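Local coordinates for protein succinylglutamate desuccinylase (Chromobacterium violaceum, PDB 1YW4) that probably hydrolyses N-succinylglutamate to succinate and glutamate, the last step of arginine breakdown by the succinyltransferase pathway, using one zinc ion per subunit, at residues A46-L51 with N81-V86; L144-H149 with G234-L239. All coordinates share one frame; numbering follows the deposited sequence.

Overall arrangement
Contacts 1 and 2 share one parallel region of the sheet in the catalytic domain, and their centres lie about 10 Å apart. Contact 1 joins 46-51 to 81-86. Contact 2 lays helix residues 234-239 over 144-149, the strand on the other side of 46-51. The backbones of 46-51 and 144-149 are probably hydrogen-bonded, with Leu50 N 2.7 Å from Leu144 O. Leu239 of contact 2 also packs on Val49 of contact 1, CD2 to CG2 at 3.7 Å. The zinc site lies at the far end of 144-149, where His149 joins His56 and Glu59. The side chain of Leu51 is about 11 Å from that of His149.

Contact 1: residues A46-L51 with N81-V86; sequences ADSVLL and NCRLLV
Leu50 and Leu85 lie side by side and point the same way, with Leu50 CD1 3.8 Å from Leu85 CG. They sit in the beta-alpha-beta unit of strand 48-53, helix 61-75 and strand 83-88, where the two strands run parallel. In both leucines CG is anti to the backbone N (chi1 171° in Leu50). Leu50 CD1 leans across to the neighbouring strand and also touches the carbonyl oxygen of Leu85. Helix 120-137 packs on this face through Ala132, Phe135 and Phe136. On the other face Leu51 and Leu84 cross obliquely. Leu84 CD1 is 4.1 Å from Leu51 CG and also reaches Val49 CG1. Leu236, Leu239 and Leu240 of helix 230-241 pack against this side, and Met69 of helix 61-75 touches Leu51.

Between the two faces run the backbone bonds of a parallel pair. Val49 bonds through its N to Arg83 O and through its O to Leu85 N. Leu51 N then meets Leu85 O at 3.0 Å, and Arg83 N meets Asp47 O at 2.8 Å. Several CA-H groups make further contacts with carbonyls across the pair, such as Leu84 CA with Val49 O at 3.4 Å.

The polar edge is at the start of the strands. The Asp47 carboxylate turns to a salt bridge with Arg142. Ala46 CB rests against Asn81 O. Arg83 follows the Ser48 side of the sheet, and its chain bends at chi3 (71°). Its NE is held by Gly41 O and its NH2 also by Phe135 O, while the Phe135 ring makes a cation-pi contact. Arg83 NH2 donates to Ser48 OG at 2.9 Å, and the hydroxyl oxygen lies 15° out of the guanidinium plane.

Contact 2: residues L144-H149 with G234-L239; sequences LHYDLH and GALRGL. With ZN (zinc ion), chain C.
Tyr146 and Leu239 reach toward each other tip to tip. Leu239 CD2 meets the edge of the phenol ring, near its plane, at 3.8 Å from Tyr146 CE2. With CG anti to the backbone N (chi1 172°), the Leu239 side chain extends toward the strand. The same methyl group touches Leu144 CD1 at 4.1 Å, so it bridges two strand residues that point to the same side. Leu236 meets the ring obliquely, with its CD1 4.3 Å from Tyr146 CD2. Its other methyl, CD2, approaches Leu148 CD1 tip to tip at 4.2 Å. Its CG lies off the staggered positions (chi1 -124°), while the two methyls divide between Tyr146 and Leu148.

This is a helix laid on a strand of the catalytic domain sheet, with the segment directions at 151°. The segment axes stay 12.5 Å apart, and the two segments meet only through side chains. Trp179 stacks on the Tyr146 ring, and Gln176 holds its hydroxyl. Pro62 and Val66 of helix 61-75 pack on Leu148.

Asp147 and His149 alternate with these residues and serve the zinc site on the other side of the strand. His149 ND1 binds the zinc ion at 2.3 Å, and a water also binds the metal. His56 and Glu59 complete the protein ligands. His149 NE2 donates to Asp147 OD2 at 2.5 Å, in the ring plane but from above the carboxylate plane. Ser52 OG is hydrogen-bonded to Asp147 OD1. The contact with the helix is apolar. Across the strand, carboxylate and zinc ion grip the imidazole at its two nitrogens, which would limit its rotation; the carboxylate probably also strengthens donation to the metal.

Contact 1: residues A46-L51 with N81-V86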
# COMPACT_ATOMS: atom_id res chain seq x y z
N ALA A 46 28.90 10.65 -21.43
CA ALA A 46 29.16 10.27 -20.04
C ALA A 46 27.93 10.52 -19.17
O ALA A 46 27.10 11.37 -19.47
CB ALA A 46 30.35 11.05 -19.50
N ASP A 47 27.81 9.76 -18.08
CA ASP A 47 26.67 9.94 -17.18
C ASP A 47 26.73 11.34 -16.61
O ASP A 47 27.81 11.87 -16.37
CB ASP A 47 26.71 8.94 -16.02
CG ASP A 47 26.43 7.52 -16.47
OD1 ASP A 47 25.58 7.34 -17.37
OD2 ASP A 47 27.04 6.58 -15.91
N SER A 48 25.56 11.94 -16.38
CA SER A 48 25.50 13.29 -15.84
C SER A 48 25.03 13.28 -14.40
O SER A 48 23.97 12.74 -14.08
CB SER A 48 24.56 14.13 -16.70
OG SER A 48 25.09 14.28 -18.01
N VAL A 49 25.83 13.88 -13.53
CA VAL A 49 25.50 13.91 -12.12
C VAL A 49 25.32 15.31 -11.56
O VAL A 49 26.16 16.17 -11.76
CB VAL A 49 26.59 13.16 -11.31
CG1 VAL A 49 26.32 13.27 -9.82
CG2 VAL A 49 26.61 11.69 -11.73
N LEU A 50 24.19 15.53 -10.89
CA LEU A 50 23.90 16.82 -10.26
C LEU A 50 23.90 16.61 -8.75
O LEU A 50 23.12 15.83 -8.23
CB LEU A 50 22.52 17.34 -10.70
CG LEU A 50 22.01 18.57 -9.94
CD1 LEU A 50 23.03 19.69 -10.07
CD2 LEU A 50 20.66 19.02 -10.49
N LEU A 51 24.81 17.29 -8.06
CA LEU A 51 24.86 17.20 -6.61
C LEU A 51 24.54 18.59 -6.06
O LEU A 51 25.25 19.56 -6.33
CB LEU A 51 26.25 16.78 -6.11
CG LEU A 51 26.86 15.47 -6.63
CD1 LEU A 51 28.22 15.27 -5.96
CD2 LEU A 51 25.94 14.29 -6.33
N ASN A 81 34.93 11.02 -14.34
CA ASN A 81 34.53 10.50 -15.64
C ASN A 81 33.05 10.68 -15.92
O ASN A 81 32.44 9.90 -16.65
CB ASN A 81 34.91 9.02 -15.74
CG ASN A 81 36.40 8.82 -15.79
OD1 ASN A 81 37.05 9.17 -16.78
ND2 ASN A 81 36.96 8.28 -14.72
N CYS A 82 32.46 11.71 -15.33
CA CYS A 82 31.05 12.01 -15.54
C CYS A 82 30.89 13.51 -15.72
O CYS A 82 31.79 14.28 -15.39
CB CYS A 82 30.19 11.62 -14.33
SG CYS A 82 30.41 9.99 -13.64
N ARG A 83 29.75 13.92 -16.26
CA ARG A 83 29.45 15.33 -16.39
C ARG A 83 28.95 15.65 -14.99
O ARG A 83 27.94 15.10 -14.56
CB ARG A 83 28.33 15.57 -17.39
CG ARG A 83 28.70 15.29 -18.84
CD ARG A 83 27.54 15.61 -19.76
NE ARG A 83 27.28 17.04 -19.87
CZ ARG A 83 26.10 17.61 -19.62
NH1 ARG A 83 25.95 18.91 -19.77
NH2 ARG A 83 25.08 16.87 -19.20
N LEU A 84 29.65 16.54 -14.28
CA LEU A 84 29.29 16.89 -12.92
C LEU A 84 28.93 18.36 -12.71
O LEU A 84 29.69 19.26 -13.07
CB LEU A 84 30.44 16.52 -11.98
CG LEU A 84 30.41 17.02 -10.52
CD1 LEU A 84 29.20 16.41 -9.82
CD2 LEU A 84 31.69 16.63 -9.79
N LEU A 85 27.77 18.59 -12.11
CA LEU A 85 27.36 19.95 -11.77
C LEU A 85 27.15 20.00 -10.26
O LEU A 85 26.33 19.27 -9.72
CB LEU A 85 26.07 20.32 -12.48
CG LEU A 85 25.48 21.69 -12.09
CD1 LEU A 85 26.51 22.80 -12.28
CD2 LEU A 85 24.25 21.95 -12.96
N VAL A 86 27.92 20.85 -9.57
CA VAL A 86 27.79 21.01 -8.13
C VAL A 86 27.10 22.34 -7.85
O VAL A 86 27.45 23.37 -8.43
CB VAL A 86 29.16 21.02 -7.41
CG1 VAL A 86 28.96 21.33 -5.94
CG2 VAL A 86 29.84 19.65 -7.56

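Contact 2: residues L144-H149 with G234-L239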
# COMPACT_ATOMS: atom_id res chain seq x y z
N LEU A 144 21.44 11.79 -13.16
CA LEU A 144 21.33 11.55 -11.72
C LEU A 144 21.44 12.81 -10.87
O LEU A 144 22.37 13.60 -11.04
CB LEU A 144 22.41 10.56 -11.29
CG LEU A 144 22.47 9.22 -12.04
CD1 LEU A 144 23.73 8.46 -11.63
CD2 LEU A 144 21.23 8.41 -11.74
N HIS A 145 20.51 12.96 -9.95
CA HIS A 145 20.47 14.11 -9.05
C HIS A 145 20.28 13.71 -7.60
O HIS A 145 19.28 13.08 -7.25
CB HIS A 145 19.33 15.05 -9.46
CG HIS A 145 19.15 16.21 -8.54
ND1 HIS A 145 20.17 16.70 -7.75
CD2 HIS A 145 18.08 17.01 -8.30
CE1 HIS A 145 19.74 17.75 -7.07
NE2 HIS A 145 18.47 17.95 -7.39
N TYR A 146 21.24 14.06 -6.75
CA TYR A 146 21.14 13.76 -5.34
C TYR A 146 21.18 15.09 -4.62
O TYR A 146 22.17 15.83 -4.68
CB TYR A 146 22.30 12.87 -4.88
CG TYR A 146 22.40 11.59 -5.68
CD1 TYR A 146 21.43 10.59 -5.57
CD2 TYR A 146 23.43 11.40 -6.59
CE1 TYR A 146 21.48 9.44 -6.35
CE2 TYR A 146 23.50 10.26 -7.38
CZ TYR A 146 22.53 9.28 -7.26
OH TYR A 146 22.59 8.16 -8.05
N ASP A 147 20.06 15.42 -3.99
CA ASP A 147 19.95 16.65 -3.24
C ASP A 147 20.25 16.19 -1.81
O ASP A 147 19.47 15.46 -1.20
CB ASP A 147 18.54 17.22 -3.38
CG ASP A 147 18.39 18.55 -2.69
OD1 ASP A 147 19.42 19.27 -2.60
OD2 ASP A 147 17.27 18.87 -2.24
N LEU A 148 21.41 16.61 -1.31
CA LEU A 148 21.92 16.23 0.01
C LEU A 148 21.47 17.11 1.17
O LEU A 148 21.68 18.32 1.16
CB LEU A 148 23.45 16.20 -0.06
CG LEU A 148 24.02 15.59 -1.34
CD1 LEU A 148 25.55 15.52 -1.27
CD2 LEU A 148 23.44 14.20 -1.52
N HIS A 149 20.89 16.48 2.19
CA HIS A 149 20.38 17.18 3.37
C HIS A 149 20.78 16.50 4.68
O HIS A 149 21.23 15.35 4.68
CB HIS A 149 18.84 17.23 3.32
CG HIS A 149 18.28 18.05 2.19
ND1 HIS A 149 17.64 19.25 2.39
CD2 HIS A 149 18.24 17.82 0.86
CE1 HIS A 149 17.23 19.72 1.23
NE2 HIS A 149 17.58 18.88 0.29
N GLY A 234 31.99 7.64 -0.03
CA GLY A 234 32.63 6.65 -0.88
C GLY A 234 31.77 6.32 -2.10
O GLY A 234 32.28 6.15 -3.20
N ALA A 235 30.46 6.24 -1.89
CA ALA A 235 29.55 5.92 -2.98
C ALA A 235 29.56 7.04 -4.02
O ALA A 235 29.45 6.78 -5.22
CB ALA A 235 28.15 5.72 -2.44
N LEU A 236 29.71 8.28 -3.56
CA LEU A 236 29.74 9.43 -4.46
C LEU A 236 31.07 9.48 -5.19
O LEU A 236 31.11 9.66 -6.41
CB LEU A 236 29.52 10.72 -3.66
CG LEU A 236 28.37 11.65 -4.05
CD1 LEU A 236 27.15 10.87 -4.50
CD2 LEU A 236 28.04 12.54 -2.84
N ARG A 237 32.17 9.33 -4.46
CA ARG A 237 33.49 9.35 -5.10
C ARG A 237 33.58 8.21 -6.12
O ARG A 237 34.20 8.35 -7.17
CB ARG A 237 34.59 9.21 -4.05
CG ARG A 237 34.79 10.44 -3.18
CD ARG A 237 35.71 10.13 -2.01
NE ARG A 237 35.97 11.31 -1.19
CZ ARG A 237 36.95 12.18 -1.41
NH1 ARG A 237 37.78 12.00 -2.43
NH2 ARG A 237 37.10 13.23 -0.63
N GLY A 238 32.94 7.08 -5.81
CA GLY A 238 32.97 5.95 -6.72
C GLY A 238 32.14 6.20 -7.97
O GLY A 238 32.45 5.71 -9.06
N LEU A 239 31.07 6.97 -7.81
CA LEU A 239 30.21 7.30 -8.93
C LEU A 239 30.95 8.22 -9.90
O LEU A 239 30.96 7.98 -11.11
CB LEU A 239 28.93 7.98 -8.44
CG LEU A 239 28.04 8.53 -9.55
CD1 LEU A 239 27.66 7.41 -10.50
CD2 LEU A 239 26.80 9.18 -8.95
ZN ZN C . 17.10 19.96 4.55
O HOH W 1 16.57 18.29 6.08